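Local coordinates for protein sialyltransferase 0160 (Photobacterium damselae, PDB 4R84) that probably transfers sialic acid from CMP-sialic acid to galactoside acceptors as a GT-B-type glycosyltransferase, and here holds a fluorinated donor analogue and a calcium ion, at residues R296-D301 against L489-V494; M320-F325 against V435-D440; L356-F361 against D401-G406. One frame throughout, in Å; residues are numbered along the deposited sequence.

Interaction 1: R296-D301 against L489-V494; sequences REDYLD and LTLGIV
The guanidinium of R296 meets the carbonyl of L491; one direct and one water-mediated bond join this pair, alongside apolar packing of L491. NH2 of R296 donates to O of L491 at 3.0 Å with an N-H...O angle of 154°; the nitrogen lies in the carbonyl plane on a lone pair, whereas the oxygen sits somewhat out of the guanidinium plane. A water doubles the link, accepting from R296 NH1 at 3.1 Å and donating to the same L491 O, which therefore receives two bonds.

The salt bridge is internal to 296-301. R296 grips D298 side-on, NE to OD1 and NH2 to OD2, both 2.8 Å; each oxygen uses its syn lone pair and the two groups are nearly coplanar. This double bond pair fixes the rotation of the guanidinium and leaves NH2 shared between carboxylate and carbonyl. The R296 chain bends at chi2 (-69°) and chi3 (-61°), turning the guanidinium back to D298.

Apolar contacts centre on one methyl. CD2 of L491 lies over a guanidinium face, 3.7 Å from R296 NH2, and also touches Y299 CD1 at 3.8 Å. T490 CG2 meets the Y299 ring at its edge, while I493 CG1 flanks R296 NH1.

On the backbone, 296-299 forms a type I beta turn that leads into the helix that follows. In the other segment, G492 leaves helical phi/psi with positive phi and two bonds back into the last turn, a Schellman motif. In this GT-B enzyme the contact thus joins the turn after strand 290-294 of the larger sheet to the end of the chain's last helix, with the I493 side chain about 13 Å from the donor analogue.

Interaction 2: M320-F325 against V435-D440; sequences MPWDEF and VLMMTD
The W322 indole meets M437 SD obliquely, 3.3 Å from W322 CE3 and 41° off the normal of the six-membered ring, a Met-aromatic contact. One face of the indole carries the carbonyl oxygen of M320, two residues earlier, 3.6 Å above the plane and over the centre. M438 has two conformers; in the one given, its SD lies at the indole edge, a contact that remains doubtful. The M437 chain leaves with CG anti to the backbone N (chi1 167°), then bends twice to bring its sulfur to the indole.

The F325 ring has T439 CG2 over the centre of one face, a CH-pi contact of 3.8 Å to the centroid and only 3° off the normal. T439 is held in turn by its OG1, which bonds V435 O at 2.9 Å; T439 N reaches that oxygen from the opposite face of its plane.

No direct hydrogen bond crosses the contact. A water accepts from F325 N and donates to M438 O at 2.8 Å, with a weak bond to W322 O.

The contact joins the end of helix 434-438 to the weakly bonded helical turn at about 324-327. F336 of helix 330-340 meets the F325 ring, and M320 pairs by backbone with F294 of strand 290-294.

Interaction 3: L356-F361 against D401-G406; sequences LPNFIF and DLFFKG. With CA (calcium ion), chain F; CSF (cytidine-5'-monophosphate-3-fluoro-N-acetyl-neuraminic acid), chain E.
D401 and N358 sit side by side at the start of two parallel strands, their oxygens meeting at the calcium ion, and from there the contact runs from a hydrated metal site into a tightly bonded core. The core is a ladder in parallel register, N358 beside D401 through F361 beside F404. Its backbone bonds alternate: P357 O accepts from D401 N, D401 O from F359 N, F359 O from F403 N, F403 O from F361 N and F361 O from K405 N, all 2.8 to 2.9 Å. The strand axes make an angle of 30°.

Side chains sort onto two faces. On that of I360 and F403, I360 CG1 packs 3.9 Å from F403 CB, and F403 turns its CE1 to N358 OD1 at 3.4 Å, amide and ring planes being 85° apart. On the other, F361 and F404 lie side by side, CD2 to CD1 3.8 Å, each at the other's edge.

The calcium end is the more solvent-accessible, with L356, P357 and D401 partly exposed, yet the coordination is tight. L356 O, N358 OD1 and D401 OD2 bind the ion at 2.4 to 2.5 Å, joined by two waters and the main-chain O of Y351 and S354. At the far end K405 leaves with CG anti to the backbone N (chi1 177°) and bends at chi2 and chi4, carrying NZ to the cytosine O2 of the donor analogue at 2.8 Å. NZ also bonds G406 O and A429 O, while K405 O accepts from cytosine N4, so side-chain NZ and main-chain O together engage the O2/N4 side of the base.

The strands belong to a beta-alpha-beta unit through helix 373-388, whose V383 and I384 pack on F361; they form the middle of a four-stranded parallel sheet, between 425-427 and 445-447, and helix 344-353 packs on F403.

How the interactions relate
Interaction 3 is a buried strand pair inside one parallel sheet, whereas interactions 1 and 2 join loops and helix ends, interaction 1 only partly buried and interaction 2 buried. Chemistry follows place: backbone bonds and a calcium ion in interaction 3, sulfur-aromatic and CH-pi contacts plus one bridging water in interaction 2, a bidentate salt bridge and a carbonyl in interaction 1. No two interactions share a helix or strand, although 2 and 3 touch where L436 CD1 packs on I360 CD1, 3.7 Å apart; interaction 1 touches neither, its nearest atoms lying about 5 Å from interaction 2 and about 13 Å from interaction 3. Of the three, interaction 3 alone bonds the donor analogue.

Interaction 1: R296-D301 against L489-V494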
loop_
_atom_site.group_PDB
_atom_site.type_symbol
_atom_site.label_atom_id
_atom_site.label_comp_id
_atom_site.label_asym_id
_atom_site.label_seq_id
_atom_site.Cartn_x
_atom_site.Cartn_y
_atom_site.Cartn_z
ATOM N N ARG A 296 -6.835 2.642 10.399
ATOM C CA ARG A 296 -8.041 2.578 11.226
ATOM C C ARG A 296 -9.055 3.647 10.809
ATOM O O ARG A 296 -9.116 4.730 11.397
ATOM C CB ARG A 296 -7.686 2.728 12.716
ATOM C CG ARG A 296 -7.016 1.509 13.319
ATOM C CD ARG A 296 -7.973 0.327 13.426
ATOM N NE ARG A 296 -9.115 0.605 14.288
ATOM C CZ ARG A 296 -9.144 0.329 15.592
ATOM N NH1 ARG A 296 -8.089 -0.238 16.162
ATOM N NH2 ARG A 296 -10.221 0.614 16.317
ATOM N N GLU A 297 -9.846 3.342 9.779
ATOM C CA GLU A 297 -10.815 4.293 9.254
ATOM C C GLU A 297 -11.844 4.658 10.314
ATOM O O GLU A 297 -12.379 5.763 10.319
ATOM C CB GLU A 297 -11.523 3.746 8.005
ATOM C CG GLU A 297 -12.437 4.787 7.366
ATOM C CD GLU A 297 -13.372 4.212 6.308
ATOM O OE1 GLU A 297 -13.414 2.975 6.149
ATOM O OE2 GLU A 297 -14.073 5.002 5.642
ATOM N N ASP A 298 -12.109 3.727 11.225
ATOM C CA ASP A 298 -13.109 3.974 12.253
ATOM C C ASP A 298 -12.695 5.065 13.241
ATOM O O ASP A 298 -13.534 5.539 13.998
ATOM C CB ASP A 298 -13.430 2.679 13.004
ATOM C CG ASP A 298 -12.209 2.049 13.640
ATOM O OD1 ASP A 298 -11.109 2.148 13.061
ATOM O OD2 ASP A 298 -12.355 1.437 14.716
ATOM N N TYR A 299 -11.434 5.502 13.208
ATOM C CA TYR A 299 -11.025 6.620 14.043
ATOM C C TYR A 299 -11.889 7.835 13.712
ATOM O O TYR A 299 -12.238 8.608 14.597
ATOM C CB TYR A 299 -9.530 6.943 13.869
ATOM C CG TYR A 299 -9.036 7.991 14.836
ATOM C CD1 TYR A 299 -9.302 7.873 16.196
ATOM C CD2 TYR A 299 -8.271 9.071 14.412
ATOM C CE1 TYR A 299 -8.856 8.816 17.097
ATOM C CE2 TYR A 299 -7.809 10.013 15.309
ATOM C CZ TYR A 299 -8.111 9.883 16.655
ATOM O OH TYR A 299 -7.683 10.812 17.576
ATOM N N LEU A 300 -12.275 7.974 12.444
ATOM C CA LEU A 300 -13.111 9.092 12.025
ATOM C C LEU A 300 -14.539 8.972 12.575
ATOM O O LEU A 300 -15.291 9.949 12.569
ATOM C CB LEU A 300 -13.162 9.188 10.497
ATOM C CG LEU A 300 -11.816 9.397 9.812
ATOM C CD1 LEU A 300 -12.015 9.358 8.287
ATOM C CD2 LEU A 300 -11.173 10.695 10.254
ATOM N N ASP A 301 -14.906 7.767 13.016
ATOM C CA ASP A 301 -16.212 7.504 13.633
ATOM C C ASP A 301 -16.161 7.678 15.146
ATOM O O ASP A 301 -16.997 8.373 15.728
ATOM C CB ASP A 301 -16.699 6.083 13.321
ATOM C CG ASP A 301 -16.962 5.857 11.844
ATOM O OD1 ASP A 301 -17.484 6.777 11.183
ATOM O OD2 ASP A 301 -16.648 4.752 11.351
ATOM N N LEU A 489 -6.086 4.401 23.255
ATOM C CA LEU A 489 -7.205 4.177 24.169
ATOM C C LEU A 489 -8.549 4.370 23.464
ATOM O O LEU A 489 -9.439 3.540 23.598
ATOM C CB LEU A 489 -7.096 5.097 25.390
ATOM C CG LEU A 489 -5.980 4.778 26.400
ATOM C CD1 LEU A 489 -5.804 5.911 27.396
ATOM C CD2 LEU A 489 -6.234 3.474 27.146
ATOM N N THR A 490 -8.689 5.463 22.718
ATOM C CA THR A 490 -9.919 5.764 21.967
ATOM C C THR A 490 -10.240 4.670 20.941
ATOM O O THR A 490 -11.408 4.324 20.711
ATOM C CB THR A 490 -9.807 7.128 21.253
ATOM O OG1 THR A 490 -9.677 8.160 22.237
ATOM C CG2 THR A 490 -11.035 7.421 20.395
ATOM N N LEU A 491 -9.191 4.146 20.320
ATOM C CA LEU A 491 -9.317 3.082 19.329
ATOM C C LEU A 491 -9.471 1.695 19.955
ATOM O O LEU A 491 -9.705 0.721 19.253
ATOM C CB LEU A 491 -8.105 3.101 18.390
ATOM C CG LEU A 491 -8.054 4.244 17.376
ATOM C CD1 LEU A 491 -6.702 4.241 16.657
ATOM C CD2 LEU A 491 -9.199 4.124 16.385
ATOM N N GLY A 492 -9.318 1.585 21.275
ATOM C CA GLY A 492 -9.498 0.299 21.924
ATOM C C GLY A 492 -8.344 -0.671 21.727
ATOM O O GLY A 492 -8.470 -1.875 21.976
ATOM N N ILE A 493 -7.197 -0.145 21.328
ATOM C CA ILE A 493 -6.039 -0.991 21.103
ATOM C C ILE A 493 -5.522 -1.462 22.439
ATOM O O ILE A 493 -5.162 -2.626 22.609
ATOM C CB ILE A 493 -4.930 -0.250 20.347
ATOM C CG1 ILE A 493 -5.453 0.181 18.974
ATOM C CG2 ILE A 493 -3.691 -1.136 20.223
ATOM C CD1 ILE A 493 -4.490 1.057 18.198
ATOM N N VAL A 494 -5.501 -0.539 23.386
ATOM C CA VAL A 494 -5.132 -0.858 24.756
ATOM C C VAL A 494 -6.108 -0.208 25.729
ATOM O O VAL A 494 -6.802 0.754 25.391
ATOM C CB VAL A 494 -3.710 -0.370 25.100
ATOM C CG1 VAL A 494 -2.670 -1.130 24.324
ATOM C CG2 VAL A 494 -3.593 1.107 24.839
HETATM O O HOH W 1 -8.760 -2.074 18.531
#

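Interaction 2: M320-F325 against V435-D440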
loop_
_atom_site.group_PDB
_atom_site.type_symbol
_atom_site.label_atom_id
_atom_site.label_comp_id
_atom_site.label_asym_id
_atom_site.label_seq_id
_atom_site.Cartn_x
_atom_site.Cartn_y
_atom_site.Cartn_z
ATOM N N MET A 320 -7.943 0.406 4.998
ATOM C CA MET A 320 -6.854 -0.400 4.469
ATOM C C MET A 320 -7.157 -1.873 4.718
ATOM O O MET A 320 -7.512 -2.255 5.836
ATOM C CB MET A 320 -5.542 0.019 5.131
ATOM C CG MET A 320 -4.294 -0.342 4.404
ATOM S SD MET A 320 -2.857 0.224 5.338
ATOM C CE MET A 320 -2.932 2.003 5.110
ATOM N N PRO A 321 -7.077 -2.704 3.674
ATOM C CA PRO A 321 -7.396 -4.126 3.801
ATOM C C PRO A 321 -6.233 -4.918 4.372
ATOM O O PRO A 321 -5.080 -4.573 4.113
ATOM C CB PRO A 321 -7.687 -4.544 2.362
ATOM C CG PRO A 321 -6.819 -3.644 1.538
ATOM C CD PRO A 321 -6.756 -2.328 2.280
ATOM N N TRP A 322 -6.522 -5.960 5.148
ATOM C CA TRP A 322 -5.450 -6.765 5.727
ATOM C C TRP A 322 -5.381 -8.153 5.126
ATOM O O TRP A 322 -4.483 -8.929 5.445
ATOM C CB TRP A 322 -5.615 -6.889 7.245
ATOM C CG TRP A 322 -5.835 -5.585 7.937
ATOM C CD1 TRP A 322 -6.844 -5.278 8.795
ATOM C CD2 TRP A 322 -5.047 -4.395 7.800
ATOM N NE1 TRP A 322 -6.721 -3.979 9.225
ATOM C CE2 TRP A 322 -5.629 -3.414 8.625
ATOM C CE3 TRP A 322 -3.903 -4.065 7.064
ATOM C CZ2 TRP A 322 -5.105 -2.132 8.741
ATOM C CZ3 TRP A 322 -3.385 -2.797 7.179
ATOM C CH2 TRP A 322 -3.984 -1.842 8.010
ATOM N N ASP A 323 -6.321 -8.467 4.246
ATOM C CA ASP A 323 -6.471 -9.846 3.804
ATOM C C ASP A 323 -6.190 -10.074 2.323
ATOM O O ASP A 323 -6.545 -11.116 1.776
ATOM C CB ASP A 323 -7.884 -10.331 4.132
ATOM C CG ASP A 323 -8.950 -9.510 3.443
ATOM O OD1 ASP A 323 -8.625 -8.407 2.947
ATOM O OD2 ASP A 323 -10.114 -9.963 3.396
ATOM N N GLU A 324 -5.533 -9.130 1.669
ATOM C CA GLU A 324 -5.343 -9.277 0.228
ATOM C C GLU A 324 -4.282 -10.325 -0.129
ATOM O O GLU A 324 -4.352 -10.960 -1.186
ATOM C CB GLU A 324 -4.996 -7.924 -0.390
ATOM C CG GLU A 324 -6.202 -7.007 -0.497
ATOM C CD GLU A 324 -5.915 -5.739 -1.279
ATOM O OE1 GLU A 324 -4.727 -5.416 -1.490
ATOM O OE2 GLU A 324 -6.884 -5.068 -1.687
ATOM N N PHE A 325 -3.291 -10.489 0.744
ATOM C CA PHE A 325 -2.239 -11.479 0.530
ATOM C C PHE A 325 -2.812 -12.878 0.337
ATOM O O PHE A 325 -2.406 -13.613 -0.563
ATOM C CB PHE A 325 -1.260 -11.468 1.714
ATOM C CG PHE A 325 -0.208 -12.541 1.655
ATOM C CD1 PHE A 325 0.949 -12.362 0.923
ATOM C CD2 PHE A 325 -0.360 -13.714 2.378
ATOM C CE1 PHE A 325 1.928 -13.347 0.900
ATOM C CE2 PHE A 325 0.621 -14.706 2.358
ATOM C CZ PHE A 325 1.757 -14.524 1.622
ATOM N N VAL A 435 4.657 -6.924 8.092
ATOM C CA VAL A 435 4.575 -8.096 7.214
ATOM C C VAL A 435 3.766 -9.224 7.883
ATOM O O VAL A 435 2.986 -9.909 7.225
ATOM C CB VAL A 435 5.982 -8.622 6.818
ATOM C CG1 VAL A 435 5.909 -10.023 6.213
ATOM C CG2 VAL A 435 6.662 -7.663 5.836
ATOM N N LEU A 436 3.917 -9.399 9.196
ATOM C CA LEU A 436 3.174 -10.455 9.890
ATOM C C LEU A 436 1.651 -10.278 9.824
ATOM O O LEU A 436 0.915 -11.230 9.568
ATOM C CB LEU A 436 3.621 -10.549 11.360
ATOM C CG LEU A 436 5.097 -10.873 11.599
ATOM C CD1 LEU A 436 5.401 -10.998 13.098
ATOM C CD2 LEU A 436 5.510 -12.138 10.862
ATOM N N MET A 437 1.162 -9.070 10.079
ATOM C CA MET A 437 -0.270 -8.842 10.023
ATOM C C MET A 437 -0.776 -9.031 8.585
ATOM O O MET A 437 -1.867 -9.549 8.368
ATOM C CB MET A 437 -0.594 -7.449 10.565
ATOM C CG MET A 437 -1.973 -6.966 10.297
ATOM S SD MET A 437 -1.917 -6.064 8.751
ATOM C CE MET A 437 -0.519 -4.976 8.976
ATOM N N MET A 438 0.013 -8.604 7.606
ATOM C CA MET A 438 -0.353 -8.697 6.182
ATOM C C MET A 438 -0.474 -10.136 5.697
ATOM O O MET A 438 -1.263 -10.446 4.808
ATOM C CB MET A 438 0.682 -7.974 5.311
ATOM C CG MET A 438 0.708 -6.458 5.437
ATOM S SD MET A 438 -0.755 -5.632 4.778
ATOM C CE MET A 438 -0.641 -6.002 3.023
ATOM N N THR A 439 0.347 -11.014 6.260
ATOM C CA THR A 439 0.416 -12.391 5.786
ATOM C C THR A 439 -0.304 -13.354 6.720
ATOM O O THR A 439 -0.144 -14.582 6.607
ATOM C CB THR A 439 1.881 -12.849 5.621
ATOM O OG1 THR A 439 2.564 -12.723 6.880
ATOM C CG2 THR A 439 2.603 -12.001 4.572
ATOM N N ASP A 440 -1.107 -12.781 7.617
ATOM C CA ASP A 440 -1.913 -13.530 8.583
ATOM C C ASP A 440 -1.031 -14.396 9.462
ATOM O O ASP A 440 -1.375 -15.535 9.773
ATOM C CB ASP A 440 -2.967 -14.383 7.867
ATOM C CG ASP A 440 -4.110 -14.788 8.782
ATOM O OD1 ASP A 440 -4.263 -14.168 9.858
ATOM O OD2 ASP A 440 -4.860 -15.719 8.421
HETATM O O HOH W 2 -2.557 -8.743 3.049
#

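Interaction 3: L356-F361 against D401-G406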
loop_
_atom_site.group_PDB
_atom_site.type_symbol
_atom_site.label_atom_id
_atom_site.label_comp_id
_atom_site.label_asym_id
_atom_site.label_seq_id
_atom_site.Cartn_x
_atom_site.Cartn_y
_atom_site.Cartn_z
ATOM N N LEU A 356 2.434 -24.989 22.998
ATOM C CA LEU A 356 2.025 -23.753 23.663
ATOM C C LEU A 356 1.636 -22.654 22.679
ATOM O O LEU A 356 2.147 -22.609 21.571
ATOM C CB LEU A 356 3.131 -23.216 24.573
ATOM C CG LEU A 356 3.417 -23.999 25.855
ATOM C CD1 LEU A 356 4.485 -23.263 26.671
ATOM C CD2 LEU A 356 2.132 -24.159 26.640
ATOM N N PRO A 357 0.723 -21.761 23.096
ATOM C CA PRO A 357 0.434 -20.575 22.289
ATOM C C PRO A 357 1.673 -19.708 22.191
ATOM O O PRO A 357 2.604 -19.833 22.995
ATOM C CB PRO A 357 -0.681 -19.869 23.062
ATOM C CG PRO A 357 -0.534 -20.371 24.482
ATOM C CD PRO A 357 -0.052 -21.783 24.354
ATOM N N ASN A 358 1.683 -18.827 21.202
ATOM C CA ASN A 358 2.891 -18.106 20.832
ATOM C C ASN A 358 2.869 -16.620 21.189
ATOM O O ASN A 358 1.884 -15.921 20.958
ATOM C CB ASN A 358 3.119 -18.321 19.328
ATOM C CG ASN A 358 3.134 -19.807 18.973
ATOM O OD1 ASN A 358 3.918 -20.565 19.543
ATOM N ND2 ASN A 358 2.228 -20.237 18.090
ATOM N N PHE A 359 3.977 -16.163 21.774
ATOM C CA PHE A 359 4.150 -14.786 22.215
ATOM C C PHE A 359 5.317 -14.162 21.499
ATOM O O PHE A 359 6.406 -14.717 21.522
ATOM C CB PHE A 359 4.371 -14.747 23.745
ATOM C CG PHE A 359 5.088 -13.509 24.268
ATOM C CD1 PHE A 359 4.585 -12.228 24.059
ATOM C CD2 PHE A 359 6.247 -13.644 25.029
ATOM C CE1 PHE A 359 5.237 -11.100 24.575
ATOM C CE2 PHE A 359 6.910 -12.519 25.555
ATOM C CZ PHE A 359 6.407 -11.244 25.321
ATOM N N ILE A 360 5.084 -13.028 20.841
ATOM C CA ILE A 360 6.184 -12.253 20.296
ATOM C C ILE A 360 6.464 -11.034 21.145
ATOM O O ILE A 360 5.582 -10.197 21.356
ATOM C CB ILE A 360 5.903 -11.767 18.860
ATOM C CG1 ILE A 360 5.797 -12.943 17.907
ATOM C CG2 ILE A 360 7.014 -10.825 18.420
ATOM C CD1 ILE A 360 5.444 -12.504 16.478
ATOM N N PHE A 361 7.705 -10.921 21.607
ATOM C CA PHE A 361 8.170 -9.697 22.235
ATOM C C PHE A 361 8.742 -8.768 21.168
ATOM O O PHE A 361 9.630 -9.168 20.415
ATOM C CB PHE A 361 9.237 -9.986 23.298
ATOM C CG PHE A 361 9.852 -8.744 23.887
ATOM C CD1 PHE A 361 9.211 -8.064 24.902
ATOM C CD2 PHE A 361 11.069 -8.258 23.425
ATOM C CE1 PHE A 361 9.771 -6.916 25.453
ATOM C CE2 PHE A 361 11.630 -7.103 23.970
ATOM C CZ PHE A 361 10.974 -6.437 24.983
ATOM N N ASP A 401 5.077 -20.006 24.331
ATOM C CA ASP A 401 6.370 -20.120 23.673
ATOM C C ASP A 401 6.881 -18.727 23.313
ATOM O O ASP A 401 6.119 -17.899 22.795
ATOM C CB ASP A 401 6.273 -20.975 22.411
ATOM C CG ASP A 401 5.905 -22.404 22.703
ATOM O OD1 ASP A 401 6.373 -22.942 23.740
ATOM O OD2 ASP A 401 5.174 -22.998 21.883
ATOM N N LEU A 402 8.161 -18.472 23.579
ATOM C CA LEU A 402 8.751 -17.151 23.363
ATOM C C LEU A 402 9.371 -16.992 21.982
ATOM O O LEU A 402 10.125 -17.844 21.506
ATOM C CB LEU A 402 9.804 -16.806 24.428
ATOM C CG LEU A 402 9.387 -16.456 25.871
ATOM C CD1 LEU A 402 8.334 -17.369 26.470
ATOM C CD2 LEU A 402 10.627 -16.400 26.752
ATOM N N PHE A 403 9.003 -15.884 21.355
ATOM C CA PHE A 403 9.541 -15.442 20.076
ATOM C C PHE A 403 10.004 -14.000 20.234
ATOM O O PHE A 403 9.413 -13.227 20.996
ATOM C CB PHE A 403 8.490 -15.536 18.971
ATOM C CG PHE A 403 8.124 -16.944 18.598
ATOM C CD1 PHE A 403 7.262 -17.697 19.391
ATOM C CD2 PHE A 403 8.625 -17.509 17.435
ATOM C CE1 PHE A 403 6.925 -18.997 19.036
ATOM C CE2 PHE A 403 8.293 -18.806 17.079
ATOM C CZ PHE A 403 7.450 -19.550 17.880
ATOM N N PHE A 404 11.052 -13.640 19.510
ATOM C CA PHE A 404 11.616 -12.305 19.598
ATOM C C PHE A 404 11.586 -11.628 18.250
ATOM O O PHE A 404 12.113 -12.164 17.276
ATOM C CB PHE A 404 13.063 -12.376 20.114
ATOM C CG PHE A 404 13.764 -11.043 20.170
ATOM C CD1 PHE A 404 13.222 -9.990 20.886
ATOM C CD2 PHE A 404 15.011 -10.870 19.573
ATOM C CE1 PHE A 404 13.875 -8.766 20.965
ATOM C CE2 PHE A 404 15.678 -9.652 19.649
ATOM C CZ PHE A 404 15.113 -8.588 20.345
ATOM N N LYS A 405 10.962 -10.454 18.174
ATOM C CA LYS A 405 11.092 -9.644 16.957
ATOM C C LYS A 405 11.861 -8.389 17.321
ATOM O O LYS A 405 11.306 -7.433 17.881
ATOM C CB LYS A 405 9.728 -9.307 16.342
ATOM C CG LYS A 405 9.825 -8.394 15.098
ATOM C CD LYS A 405 10.911 -8.904 14.179
ATOM C CE LYS A 405 11.022 -8.083 12.907
ATOM N NZ LYS A 405 11.550 -6.688 13.025
ATOM N N GLY A 406 13.163 -8.425 17.055
ATOM C CA GLY A 406 14.006 -7.302 17.381
ATOM C C GLY A 406 13.774 -6.126 16.459
ATOM O O GLY A 406 13.269 -6.278 15.329
HETATM CA CA CA F . 3.789 -22.977 19.924
HETATM C C5A CSF E . 9.904 7.022 16.834
HETATM C C4A CSF E . 9.923 6.901 15.316
HETATM C C2A CSF E . 11.009 4.629 15.573
HETATM O O6A CSF E . 10.896 4.831 16.994
HETATM C C6A CSF E . 9.791 5.620 17.419
HETATM C C3A CSF E . 11.065 5.989 14.854
HETATM O O4A CSF E . 10.070 8.210 14.751
HETATM N N5A CSF E . 8.765 7.814 17.243
HETATM C C7A CSF E . 9.842 5.690 18.933
HETATM C C8A CSF E . 9.716 4.299 19.527
HETATM C C9A CSF E . 9.557 4.383 21.040
HETATM O O9A CSF E . 9.404 3.051 21.531
HETATM O O8A CSF E . 8.545 3.692 18.981
HETATM O O7A CSF E . 11.096 6.242 19.338
HETATM C C1A CSF E . 12.280 3.855 15.293
HETATM O OBA CSF E . 12.508 3.483 14.124
HETATM O OAA CSF E . 13.080 3.616 16.228
HETATM O O1A CSF E . 9.912 3.904 15.013
HETATM O O2A CSF E . 7.726 2.761 15.353
HETATM N N1 CSF E . 10.006 -2.503 13.846
HETATM C C2 CSF E . 9.991 -3.905 13.790
HETATM N N3 CSF E . 10.173 -4.626 14.919
HETATM C C4 CSF E . 10.360 -3.984 16.093
HETATM C C5 CSF E . 10.389 -2.591 16.157
HETATM C C6 CSF E . 10.214 -1.851 14.993
HETATM C "C3'" CSF E . 8.061 -0.253 12.596
HETATM C "C2'" CSF E . 8.406 -1.651 12.155
HETATM C "C1'" CSF E . 9.852 -1.768 12.580
HETATM O "O4'" CSF E . 10.365 -0.440 12.715
HETATM C "C4'" CSF E . 9.351 0.483 12.319
HETATM P PA CSF E . 9.205 2.553 15.559
HETATM O "O5'" CSF E . 9.563 1.431 14.495
HETATM C "C5'" CSF E . 9.496 1.762 13.116
HETATM O "O3'" CSF E . 6.937 0.258 11.890
HETATM O "O2'" CSF E . 8.386 -1.741 10.724
HETATM N N4 CSF E . 10.543 -4.704 17.226
HETATM O O2 CSF E . 9.808 -4.474 12.680
HETATM O O3A CSF E . 9.746 2.101 16.889
HETATM C C10 CSF E . 8.862 8.867 18.059
HETATM O O10 CSF E . 9.936 9.301 18.452
HETATM C C11 CSF E . 7.554 9.476 18.483
HETATM F F3A CSF E . 12.280 6.572 15.126
HETATM O O HOH W 3 1.644 -23.184 19.041
HETATM O O HOH W 4 6.293 -23.104 19.225
#